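Local coordinates for protein putative TRAP PERIPLASMIC SOLUTE BINDING PROTEIN (Haemophilus influenzae, PDB 4PBQ) that binds L-gulonate and probably delivers such sugar acids, as a periplasmic solute-binding protein, to the membrane subunits of a TRAP transporter, at residues K24-L29 and K58-L63; K49-E54 and E255-L260; R147-N152 and S227-S232; G163-V168 and N182-S187. All blocks are in the same frame, centred on the assembly; numbering follows the deposited sequence.

Contact 1: residues K24-L29 and K58-L63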
# COMPACT_ATOMS: atom_id res chain seq x y z
N LYS A 24 24.26 -6.38 20.99
CA LYS A 24 23.38 -5.33 20.44
C LYS A 24 22.87 -5.69 19.04
O LYS A 24 23.67 -5.93 18.14
CB LYS A 24 24.14 -4.01 20.37
CG LYS A 24 23.28 -2.77 20.16
CD LYS A 24 24.18 -1.55 19.91
CE LYS A 24 23.61 -0.26 20.50
NZ LYS A 24 24.52 0.90 20.23
N THR A 25 21.55 -5.68 18.86
CA THR A 25 20.95 -6.16 17.61
C THR A 25 20.52 -4.98 16.74
O THR A 25 19.77 -4.10 17.18
CB THR A 25 19.74 -7.08 17.91
OG1 THR A 25 20.18 -8.24 18.63
CG2 THR A 25 19.06 -7.51 16.63
N ILE A 26 21.01 -4.96 15.51
CA ILE A 26 20.72 -3.89 14.59
C ILE A 26 19.71 -4.39 13.58
O ILE A 26 19.99 -5.33 12.83
CB ILE A 26 21.96 -3.40 13.86
CG1 ILE A 26 22.96 -2.84 14.87
CG2 ILE A 26 21.60 -2.33 12.87
CD1 ILE A 26 24.31 -2.60 14.29
N ILE A 27 18.53 -3.78 13.61
CA ILE A 27 17.44 -4.11 12.71
C ILE A 27 17.26 -3.02 11.65
O ILE A 27 16.85 -1.90 11.95
CB ILE A 27 16.18 -4.30 13.54
CG1 ILE A 27 16.33 -5.56 14.39
CG2 ILE A 27 14.95 -4.40 12.66
CD1 ILE A 27 15.23 -5.76 15.37
N LYS A 28 17.60 -3.34 10.40
CA LYS A 28 17.46 -2.38 9.32
C LYS A 28 16.01 -2.47 8.88
O LYS A 28 15.48 -3.58 8.75
CB LYS A 28 18.35 -2.71 8.12
CG LYS A 28 19.84 -2.75 8.42
CD LYS A 28 20.67 -2.91 7.14
CE LYS A 28 20.33 -4.18 6.36
NZ LYS A 28 20.61 -5.41 7.14
N LEU A 29 15.38 -1.33 8.70
CA LEU A 29 13.96 -1.25 8.32
C LEU A 29 13.82 -0.43 7.05
O LEU A 29 14.03 0.80 7.04
CB LEU A 29 13.15 -0.64 9.46
CG LEU A 29 11.63 -0.78 9.33
CD1 LEU A 29 11.02 -0.51 10.70
CD2 LEU A 29 11.03 0.13 8.28
N LYS A 58 18.90 -2.44 23.56
CA LYS A 58 19.38 -3.76 23.12
C LYS A 58 19.11 -3.97 21.63
O LYS A 58 19.77 -4.80 20.98
CB LYS A 58 18.62 -4.82 23.90
CG LYS A 58 18.94 -6.25 23.51
CD LYS A 58 18.21 -7.22 24.43
CE LYS A 58 18.47 -8.68 24.05
NZ LYS A 58 17.83 -9.61 25.04
N TYR A 59 18.12 -3.24 21.12
CA TYR A 59 17.79 -3.25 19.69
C TYR A 59 17.89 -1.84 19.16
O TYR A 59 17.50 -0.89 19.82
CB TYR A 59 16.37 -3.79 19.41
CG TYR A 59 16.18 -5.15 20.00
CD1 TYR A 59 15.81 -5.30 21.31
CD2 TYR A 59 16.43 -6.29 19.25
CE1 TYR A 59 15.67 -6.54 21.89
CE2 TYR A 59 16.30 -7.55 19.82
CZ TYR A 59 15.91 -7.66 21.15
OH TYR A 59 15.77 -8.91 21.73
N GLU A 60 18.39 -1.71 17.94
CA GLU A 60 18.38 -0.44 17.23
C GLU A 60 17.60 -0.63 15.96
O GLU A 60 17.87 -1.59 15.24
CB GLU A 60 19.81 -0.02 16.88
CG GLU A 60 19.87 1.24 16.05
CD GLU A 60 21.28 1.77 15.89
OE1 GLU A 60 21.93 1.45 14.88
OE2 GLU A 60 21.73 2.51 16.79
N ILE A 61 16.61 0.23 15.72
CA ILE A 61 15.78 0.14 14.53
C ILE A 61 16.24 1.23 13.57
O ILE A 61 15.91 2.41 13.77
CB ILE A 61 14.29 0.33 14.85
CG1 ILE A 61 13.84 -0.54 16.05
CG2 ILE A 61 13.45 0.07 13.60
CD1 ILE A 61 14.01 -2.06 15.88
N ARG A 62 17.06 0.86 12.59
CA ARG A 62 17.65 1.85 11.67
C ARG A 62 16.71 2.01 10.45
O ARG A 62 16.47 1.06 9.75
CB ARG A 62 19.04 1.41 11.19
CG ARG A 62 20.04 1.24 12.34
CD ARG A 62 21.46 1.20 11.82
NE ARG A 62 21.92 2.53 11.40
CZ ARG A 62 22.94 2.74 10.57
NH1 ARG A 62 23.30 3.98 10.25
NH2 ARG A 62 23.62 1.71 10.08
N LEU A 63 16.21 3.22 10.23
CA LEU A 63 15.22 3.47 9.18
C LEU A 63 15.87 3.80 7.83
O LEU A 63 16.85 4.57 7.75
CB LEU A 63 14.27 4.60 9.58
CG LEU A 63 13.59 4.39 10.94
CD1 LEU A 63 12.61 5.51 11.21
CD2 LEU A 63 12.87 3.02 11.03

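Contact 2: residues K49-E54 and E255-L260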
# COMPACT_ATOMS: atom_id res chain seq x y z
N LYS A 49 11.43 4.68 18.68
CA LYS A 49 11.66 5.18 20.03
C LYS A 49 11.19 4.21 21.10
O LYS A 49 11.87 4.01 22.10
CB LYS A 49 11.01 6.55 20.23
CG LYS A 49 11.86 7.68 19.76
CD LYS A 49 11.27 9.03 20.14
CE LYS A 49 12.04 10.14 19.44
NZ LYS A 49 11.52 11.49 19.76
N THR A 50 10.00 3.64 20.95
CA THR A 50 9.51 2.72 21.97
C THR A 50 10.46 1.56 22.16
O THR A 50 10.84 1.22 23.28
CB THR A 50 8.10 2.18 21.62
OG1 THR A 50 7.17 3.27 21.60
CG2 THR A 50 7.65 1.12 22.63
N ILE A 51 10.84 0.93 21.06
CA ILE A 51 11.70 -0.24 21.16
C ILE A 51 13.07 0.13 21.75
O ILE A 51 13.56 -0.54 22.68
CB ILE A 51 11.86 -0.91 19.79
CG1 ILE A 51 10.57 -1.66 19.44
CG2 ILE A 51 13.02 -1.89 19.78
CD1 ILE A 51 10.45 -2.05 17.95
N GLU A 52 13.69 1.18 21.24
CA GLU A 52 15.06 1.49 21.66
C GLU A 52 15.07 1.90 23.13
O GLU A 52 15.95 1.48 23.90
CB GLU A 52 15.65 2.58 20.75
CG GLU A 52 15.85 2.09 19.31
CD GLU A 52 16.50 3.10 18.37
OE1 GLU A 52 16.70 4.27 18.75
OE2 GLU A 52 16.82 2.70 17.23
N ASN A 53 14.09 2.68 23.56
CA ASN A 53 14.04 3.07 24.97
C ASN A 53 13.66 1.94 25.92
O ASN A 53 14.28 1.76 26.96
CB ASN A 53 13.07 4.23 25.17
CG ASN A 53 13.62 5.55 24.67
OD1 ASN A 53 14.80 5.85 24.86
ND2 ASN A 53 12.77 6.35 24.05
N GLU A 54 12.62 1.20 25.59
CA GLU A 54 12.07 0.23 26.52
C GLU A 54 12.81 -1.12 26.52
O GLU A 54 12.51 -1.99 27.33
CB GLU A 54 10.57 0.08 26.27
CG GLU A 54 9.87 1.42 26.48
CD GLU A 54 8.35 1.39 26.37
OE1 GLU A 54 7.76 0.30 26.54
OE2 GLU A 54 7.76 2.48 26.13
N GLU A 255 5.69 -5.64 19.99
CA GLU A 255 4.25 -5.63 19.71
C GLU A 255 3.56 -4.37 20.25
O GLU A 255 2.68 -3.81 19.60
CB GLU A 255 3.59 -6.90 20.24
CG GLU A 255 4.01 -8.13 19.44
CD GLU A 255 3.93 -9.44 20.24
OE1 GLU A 255 3.61 -9.44 21.44
OE2 GLU A 255 4.21 -10.50 19.64
N LYS A 256 3.96 -3.93 21.44
CA LYS A 256 3.48 -2.67 22.02
C LYS A 256 3.82 -1.51 21.08
O LYS A 256 3.00 -0.64 20.80
CB LYS A 256 4.15 -2.43 23.39
CG LYS A 256 3.79 -1.09 24.06
CD LYS A 256 4.57 -0.88 25.39
CE LYS A 256 4.24 0.45 26.05
NZ LYS A 256 4.87 0.60 27.39
N ALA A 257 5.05 -1.51 20.60
CA ALA A 257 5.50 -0.45 19.71
C ALA A 257 4.71 -0.49 18.38
O ALA A 257 4.39 0.55 17.80
CB ALA A 257 6.98 -0.57 19.48
N ALA A 258 4.43 -1.68 17.89
CA ALA A 258 3.72 -1.82 16.61
C ALA A 258 2.28 -1.36 16.76
O ALA A 258 1.74 -0.72 15.86
CB ALA A 258 3.76 -3.27 16.13
N LYS A 259 1.66 -1.68 17.89
CA LYS A 259 0.28 -1.26 18.17
C LYS A 259 0.17 0.27 18.26
O LYS A 259 -0.73 0.86 17.65
CB LYS A 259 -0.22 -1.90 19.45
CG LYS A 259 -1.64 -1.47 19.88
CD LYS A 259 -2.09 -2.22 21.13
CE LYS A 259 -3.54 -1.89 21.48
NZ LYS A 259 -3.76 -0.43 21.64
N LEU A 260 1.10 0.90 19.00
CA LEU A 260 1.18 2.36 19.07
C LEU A 260 1.47 2.96 17.69
O LEU A 260 0.79 3.92 17.27
CB LEU A 260 2.27 2.79 20.06
CG LEU A 260 2.39 4.29 20.37
CD1 LEU A 260 1.12 4.85 21.02
CD2 LEU A 260 3.62 4.56 21.27

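Contact 3: residues R147-N152 and S227-S232. With 2UF (L-gulonate), chain D.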
# COMPACT_ATOMS: atom_id res chain seq x y z
N ARG A 147 -6.20 4.58 -3.79
CA ARG A 147 -5.43 4.98 -4.95
C ARG A 147 -6.25 5.84 -5.92
O ARG A 147 -7.43 5.59 -6.16
CB ARG A 147 -4.90 3.73 -5.66
CG ARG A 147 -4.03 2.87 -4.75
CD ARG A 147 -3.61 1.61 -5.37
NE ARG A 147 -2.49 1.71 -6.31
CZ ARG A 147 -1.21 1.59 -5.97
NH1 ARG A 147 -0.87 1.35 -4.71
NH2 ARG A 147 -0.28 1.66 -6.89
N VAL A 148 -5.60 6.87 -6.45
CA VAL A 148 -6.19 7.77 -7.44
C VAL A 148 -5.33 7.73 -8.70
O VAL A 148 -4.17 7.30 -8.68
CB VAL A 148 -6.38 9.21 -6.90
CG1 VAL A 148 -7.25 9.18 -5.67
CG2 VAL A 148 -5.04 9.88 -6.59
N ILE A 149 -5.91 8.14 -9.82
CA ILE A 149 -5.18 8.14 -11.10
C ILE A 149 -4.61 9.52 -11.42
O ILE A 149 -5.33 10.51 -11.44
CB ILE A 149 -6.13 7.73 -12.25
CG1 ILE A 149 -6.67 6.32 -12.00
CG2 ILE A 149 -5.39 7.80 -13.58
CD1 ILE A 149 -7.81 5.92 -12.94
N SER A 150 -3.30 9.58 -11.63
CA SER A 150 -2.69 10.79 -12.12
C SER A 150 -2.46 10.63 -13.62
O SER A 150 -2.21 9.53 -14.10
CB SER A 150 -1.39 11.11 -11.39
OG SER A 150 -0.37 10.18 -11.64
N SER A 151 -2.52 11.72 -14.36
CA SER A 151 -2.59 11.62 -15.80
C SER A 151 -2.28 12.92 -16.50
O SER A 151 -2.69 13.99 -16.05
CB SER A 151 -4.01 11.18 -16.19
OG SER A 151 -4.11 11.08 -17.59
N ASN A 152 -1.61 12.84 -17.65
CA ASN A 152 -1.42 13.99 -18.53
C ASN A 152 -2.70 14.32 -19.27
O ASN A 152 -2.84 15.40 -19.82
CB ASN A 152 -0.35 13.71 -19.58
CG ASN A 152 1.03 13.53 -18.99
OD1 ASN A 152 1.36 14.10 -17.96
ND2 ASN A 152 1.84 12.73 -19.66
N SER A 227 -10.54 8.38 -8.36
CA SER A 227 -11.18 7.10 -8.55
C SER A 227 -11.35 6.29 -7.27
O SER A 227 -12.37 5.66 -7.07
CB SER A 227 -10.41 6.30 -9.60
OG SER A 227 -9.01 6.26 -9.33
N ASN A 228 -10.34 6.32 -6.41
CA ASN A 228 -10.34 5.52 -5.18
C ASN A 228 -10.71 4.07 -5.48
O ASN A 228 -11.53 3.47 -4.79
CB ASN A 228 -11.26 6.13 -4.13
CG ASN A 228 -10.80 7.50 -3.67
OD1 ASN A 228 -9.62 7.82 -3.78
ND2 ASN A 228 -11.71 8.30 -3.13
N HIS A 229 -10.13 3.54 -6.56
CA HIS A 229 -10.47 2.20 -7.03
C HIS A 229 -10.00 1.05 -6.15
O HIS A 229 -10.62 -0.01 -6.11
CB HIS A 229 -9.96 2.02 -8.46
CG HIS A 229 -8.52 2.39 -8.65
ND1 HIS A 229 -8.09 3.69 -8.81
CD2 HIS A 229 -7.40 1.62 -8.70
CE1 HIS A 229 -6.77 3.71 -8.93
NE2 HIS A 229 -6.33 2.46 -8.89
N ILE A 230 -8.89 1.26 -5.44
CA ILE A 230 -8.19 0.22 -4.68
C ILE A 230 -7.64 0.87 -3.41
O ILE A 230 -7.21 2.04 -3.47
CB ILE A 230 -7.05 -0.41 -5.52
CG1 ILE A 230 -7.63 -1.37 -6.58
CG2 ILE A 230 -6.00 -1.12 -4.62
CD1 ILE A 230 -6.59 -1.97 -7.55
N PHE A 231 -7.69 0.16 -2.29
CA PHE A 231 -7.11 0.65 -1.03
C PHE A 231 -5.79 -0.07 -0.79
O PHE A 231 -5.75 -1.29 -0.79
CB PHE A 231 -8.01 0.40 0.18
CG PHE A 231 -7.43 0.96 1.46
CD1 PHE A 231 -7.63 2.28 1.83
CD2 PHE A 231 -6.59 0.18 2.24
CE1 PHE A 231 -7.04 2.80 3.00
CE2 PHE A 231 -6.00 0.69 3.41
CZ PHE A 231 -6.23 2.00 3.77
N SER A 232 -4.72 0.68 -0.56
CA SER A 232 -3.40 0.10 -0.33
C SER A 232 -2.96 0.22 1.13
O SER A 232 -2.68 1.32 1.61
CB SER A 232 -2.39 0.80 -1.22
OG SER A 232 -2.44 0.34 -2.56
O6A 2UF D . 4.72 0.89 -6.49
C6 2UF D . 3.54 1.13 -6.19
O6B 2UF D . 2.74 1.75 -6.90
C5 2UF D . 3.07 0.65 -4.81
O5 2UF D . 2.04 1.50 -4.37
C4 2UF D . 2.54 -0.80 -4.88
O4 2UF D . 3.62 -1.70 -5.21
C3 2UF D . 1.90 -1.19 -3.53
O3 2UF D . 2.76 -0.90 -2.38
C2 2UF D . 1.53 -2.69 -3.50
O2 2UF D . 0.66 -2.82 -2.39
C1 2UF D . 0.74 -3.12 -4.77
O1 2UF D . 0.30 -4.48 -4.56

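Contact 4: residues G163-V168 and N182-S187. With 2UF (L-gulonate), chain D.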
# COMPACT_ATOMS: atom_id res chain seq x y z
N GLY A 163 -7.16 4.10 -25.02
CA GLY A 163 -5.93 4.71 -25.48
C GLY A 163 -5.00 5.13 -24.34
O GLY A 163 -3.84 5.44 -24.57
N LEU A 164 -5.52 5.15 -23.11
CA LEU A 164 -4.72 5.58 -21.96
C LEU A 164 -3.64 4.56 -21.64
O LEU A 164 -3.93 3.37 -21.55
CB LEU A 164 -5.61 5.78 -20.74
CG LEU A 164 -4.89 6.37 -19.53
CD1 LEU A 164 -4.43 7.80 -19.79
CD2 LEU A 164 -5.79 6.28 -18.31
N ARG A 165 -2.40 5.02 -21.46
CA ARG A 165 -1.29 4.16 -21.07
C ARG A 165 -0.91 4.47 -19.64
O ARG A 165 -0.49 5.58 -19.32
CB ARG A 165 -0.10 4.39 -22.00
CG ARG A 165 -0.41 4.07 -23.48
CD ARG A 165 0.60 4.69 -24.44
NE ARG A 165 0.77 6.12 -24.19
CZ ARG A 165 1.87 6.80 -24.50
NH1 ARG A 165 2.88 6.21 -25.12
NH2 ARG A 165 1.95 8.08 -24.20
N LEU A 166 -1.10 3.49 -18.77
CA LEU A 166 -0.89 3.74 -17.34
C LEU A 166 0.15 2.79 -16.80
O LEU A 166 0.05 1.58 -17.01
CB LEU A 166 -2.21 3.53 -16.60
CG LEU A 166 -2.57 4.46 -15.46
CD1 LEU A 166 -2.68 5.91 -15.96
CD2 LEU A 166 -3.87 4.03 -14.78
N ARG A 167 1.15 3.33 -16.11
CA ARG A 167 2.01 2.45 -15.33
C ARG A 167 1.17 1.81 -14.23
O ARG A 167 0.34 2.47 -13.61
CB ARG A 167 3.16 3.21 -14.69
CG ARG A 167 4.02 2.38 -13.78
CD ARG A 167 3.59 2.46 -12.34
NE ARG A 167 4.44 1.69 -11.45
CZ ARG A 167 4.23 1.58 -10.15
NH1 ARG A 167 3.18 2.20 -9.59
NH2 ARG A 167 5.04 0.86 -9.40
N VAL A 168 1.41 0.53 -14.00
CA VAL A 168 0.86 -0.15 -12.82
C VAL A 168 1.99 -0.82 -12.02
O VAL A 168 3.10 -1.02 -12.53
CB VAL A 168 -0.23 -1.20 -13.18
CG1 VAL A 168 -1.44 -0.50 -13.82
CG2 VAL A 168 0.34 -2.27 -14.12
N ASN A 182 -10.37 -0.91 -19.68
CA ASN A 182 -9.98 -0.65 -21.07
C ASN A 182 -8.76 0.28 -21.15
O ASN A 182 -8.58 1.00 -22.13
CB ASN A 182 -11.16 -0.11 -21.89
CG ASN A 182 -11.02 -0.42 -23.37
OD1 ASN A 182 -10.25 -1.29 -23.75
ND2 ASN A 182 -11.78 0.29 -24.20
N ILE A 183 -7.97 0.28 -20.07
CA ILE A 183 -6.69 0.98 -20.02
C ILE A 183 -5.58 0.05 -20.50
O ILE A 183 -5.66 -1.15 -20.28
CB ILE A 183 -6.39 1.43 -18.57
CG1 ILE A 183 -7.39 2.48 -18.10
CG2 ILE A 183 -4.95 1.96 -18.46
CD1 ILE A 183 -7.34 2.76 -16.59
N ASN A 184 -4.54 0.60 -21.14
CA ASN A 184 -3.33 -0.16 -21.52
C ASN A 184 -2.28 -0.06 -20.40
O ASN A 184 -1.64 0.96 -20.28
CB ASN A 184 -2.72 0.38 -22.81
CG ASN A 184 -3.70 0.37 -23.99
OD1 ASN A 184 -4.51 -0.55 -24.12
ND2 ASN A 184 -3.63 1.39 -24.84
N PRO A 185 -2.12 -1.11 -19.59
CA PRO A 185 -1.17 -1.07 -18.48
C PRO A 185 0.24 -1.39 -18.93
O PRO A 185 0.44 -2.13 -19.88
CB PRO A 185 -1.68 -2.17 -17.57
CG PRO A 185 -2.19 -3.21 -18.55
CD PRO A 185 -2.84 -2.40 -19.63
N GLN A 186 1.22 -0.87 -18.21
CA GLN A 186 2.59 -1.33 -18.32
C GLN A 186 3.13 -1.44 -16.90
O GLN A 186 3.32 -0.45 -16.21
CB GLN A 186 3.50 -0.41 -19.15
CG GLN A 186 4.93 -1.06 -19.23
CD GLN A 186 5.85 -0.51 -20.34
OE1 GLN A 186 5.42 0.17 -21.27
NE2 GLN A 186 7.14 -0.82 -20.22
N SER A 187 3.35 -2.66 -16.46
CA SER A 187 3.84 -2.91 -15.10
C SER A 187 5.32 -2.55 -15.03
O SER A 187 6.09 -2.97 -15.85
CB SER A 187 3.63 -4.39 -14.73
OG SER A 187 4.18 -4.70 -13.46
O6A 2UF D . 4.72 0.89 -6.49
C6 2UF D . 3.54 1.13 -6.19
O6B 2UF D . 2.74 1.75 -6.90
C5 2UF D . 3.07 0.65 -4.81
O5 2UF D . 2.04 1.50 -4.37
C4 2UF D . 2.54 -0.80 -4.88
O4 2UF D . 3.62 -1.70 -5.21
C3 2UF D . 1.90 -1.19 -3.53
O3 2UF D . 2.76 -0.90 -2.38
C2 2UF D . 1.53 -2.69 -3.50
O2 2UF D . 0.66 -2.82 -2.39
C1 2UF D . 0.74 -3.12 -4.77
O1 2UF D . 0.30 -4.48 -4.56
O HOH W 1 -7.20 1.28 -24.44

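Contact 1: residues K24-L29 and K58-L63
Ile27 and Ile61 lie side by side at the apolar centre of this pairing, where strands 25-30 and 59-64 run parallel as the two strands of a beta-alpha-beta unit whose crossover is helix 38-54. Ile61 carries its CG1 branch beside its own backbone N (chi1 -48°), and a second bend swings CD1 back to within 3.9 Å of Ile27 CB. Its other branch serves the next residue on the same face: Ile61 CG2 stands 3.8 Å from Leu29 CD1. Leu63 closes this row with CD2 against CB and CD1 of Leu29, while at the opposite end the Tyr59 ring leans obliquely on Thr25, its CD2 3.7 Å from Thr25 CB. Phe254 of helix 248-281 covers both isoleucines and meets the tyrosine ring edge-to-face, and Tyr59 OH bonds to Asp250.

Between the strands run five backbone hydrogen bonds in the regular parallel pattern: Thr25, Ile27 and Leu29 give their N-H groups to the carbonyls of Lys58, Glu60 and Arg62, and the O atoms of Thr25 and Ile27 receive the N-H of Glu60 and Arg62. The other face of the sheet is more polar. There, in the conformer modelled here, Ile26 CG2 lies against Arg62 CD. Two residues apart on the same strand and side by side on this face, Arg62 and Glu60 form a long salt bridge: Arg62 NE is 3.6 Å from Glu60 OE1, and the oxygen sits well out of the guanidinium plane with no N-H aimed at it, so the pair rests on charge alone.

Contact 2: residues K49-E54 and E255-L260
Thr50 and Ala257 mark the place where helices 38-54 and 248-281 come together, the two short segments running nearly antiparallel at 152° with their axes 8.9 Å apart. The small side chain of Ala257 is consistent with so close an approach. Its CB meets Thr50 CG2 at 3.6 Å and, from the neighbouring residue, Ile51 CG1 at 3.8 Å, so a single methyl is gripped by two side chains of the other helix. With OG1 beside its own backbone N (chi1 -64°), Thr50 presents CG2 to this methyl, while the hydroxyl bonds back to the carbonyl of Tyr46, one turn earlier. The same oxygen is brushed by Leu260 CD2, whose side chain passes it at a slant.

Toward the solvent the packing gives way to charge. Lys256, fully extended, reaches across to Glu54, the two side chains crossing at about a right angle, and its NZ donates to Glu54 OE1 at 3.0 Å in a salt bridge. The ammonium comes to the syn side of that oxygen, 20° out of the carboxylate plane.

On the inner side, Ile51 continues into the core and rests on Tyr59 and Ile61 of strand 59-64 and on Phe254, while Ala257 and Ala258 meet Phe47 of helix 38-54. The contact thus docks the long helix 248-281 against the helix that links strands 25-30 and 59-64.

Contact 3: residues R147-N152 and S227-S232
Arg147 and Ser232 meet in the tightest part of this buried contact, beside the bound L-gulonate. Arg147 NH1 donates to Ser232 OG at 2.8 Å, the hydroxyl tilted 15° from the guanidinium plane, and gives a second, straighter bond to gulonate O5 at 2.9 Å. NH2 binds carboxylate oxygen O6B of the ligand at 3.0 Å, so the guanidinium spans the acid group and the adjoining hydroxyl. A bend at chi3 (79°) turns the end of the chain to the acid end of the ligand. Two acids hold the pair: Glu206, from the second shell, forms a salt bridge with Arg147 NE, and Glu104, which also bonds the ligand, bonds Ser232 OG. Further back, Arg147 N donates to Ile230 O at 2.8 Å while Arg147 CD lies along Ile230 CG2.

Past this point the bonding across the segments thins out. His229 passes obliquely by Arg147 O, to which its backbone N makes only a weak bond, and the ring is steadied instead by Ser227 OG, in its plane and 2.8 Å from His229 ND1, and by Glu206 at NE2. Ile149 CG1 comes at 4.0 Å to His229 CE1. Val148 CG1 faces the amide oxygen of Asn228, the partly exposed side of the contact.

Around the contact, strand 136-151 also pairs with strands 204-208 and 223-225. Helix 172-180 supplies Trp177, stacked on the His229 ring, and Phe174, which packs on Arg147 and Ile230.

Contact 4: residues G163-V168 and N182-S187
Arg167 sends CG anti to its backbone N (chi1 176°), along the Gln186 carbonyl of the paired strand, and then turns sharply at chi2 (-93°) before running straight to the ligand. This places the guanidinium end-on to the carboxylate of L-gulonate: Arg167 NH1 donates to O6B at 2.8 Å and NH2 to O6A at 2.9 Å, a two-pronged grip in which both bonds are nearly straight. Met188 O accepts the NE hydrogen and helps fix the rotation of the group.

On the face of Leu166, Val168 and Pro185 the contacts of this parallel pair are mostly apolar, extended by Leu164 and Ile183 from the loops just before the strands. Ile183, with CG2 anti to its N, puts that methyl 3.7 Å from Leu166 CB, while its CG1 lies alongside Leu164 CD2. Val168 CG2 rests against Pro185 CB at 4.0 Å. Four backbone hydrogen bonds join the strands, ending with Val168 N to Gln186 O at 3.1 Å. At the far end a water accepts from Gly163 N and donates to Asn182 O and Asn184 OD1, bridging the two segments where the strands begin.

Strands 165-168 and 184-187 with helix 172-180 between them make a beta-alpha-beta unit. Val175 of the helix covers Val168 and Pro185, Leu166 and Leu164 pack on strand 136-151, and Arg165 is tied to Asp203 just before strand 204-208.

Contacts 1 and 2 form one cluster and contacts 3 and 4 another, on opposite sides of the chain's centre. In the first, the centres are 12 Å apart and Glu52 of helix 38-54 probably accepts a hydrogen bond from Ile61 N (OE2 to N, 2.9 Å). In the second they are 13 Å apart, joined by packing of Ile149 CG2 on Leu166 CD1 at 4.1 Å. Both contacts 3 and 4 reach the gulonate: Arg147 and Arg167 share its oxygen O6B. Contact 1 is linked to contact 3 through the same mixed sheet, yet their centres lie 34 Å apart, and the Leu29 side chain is about 14 Å from the ligand.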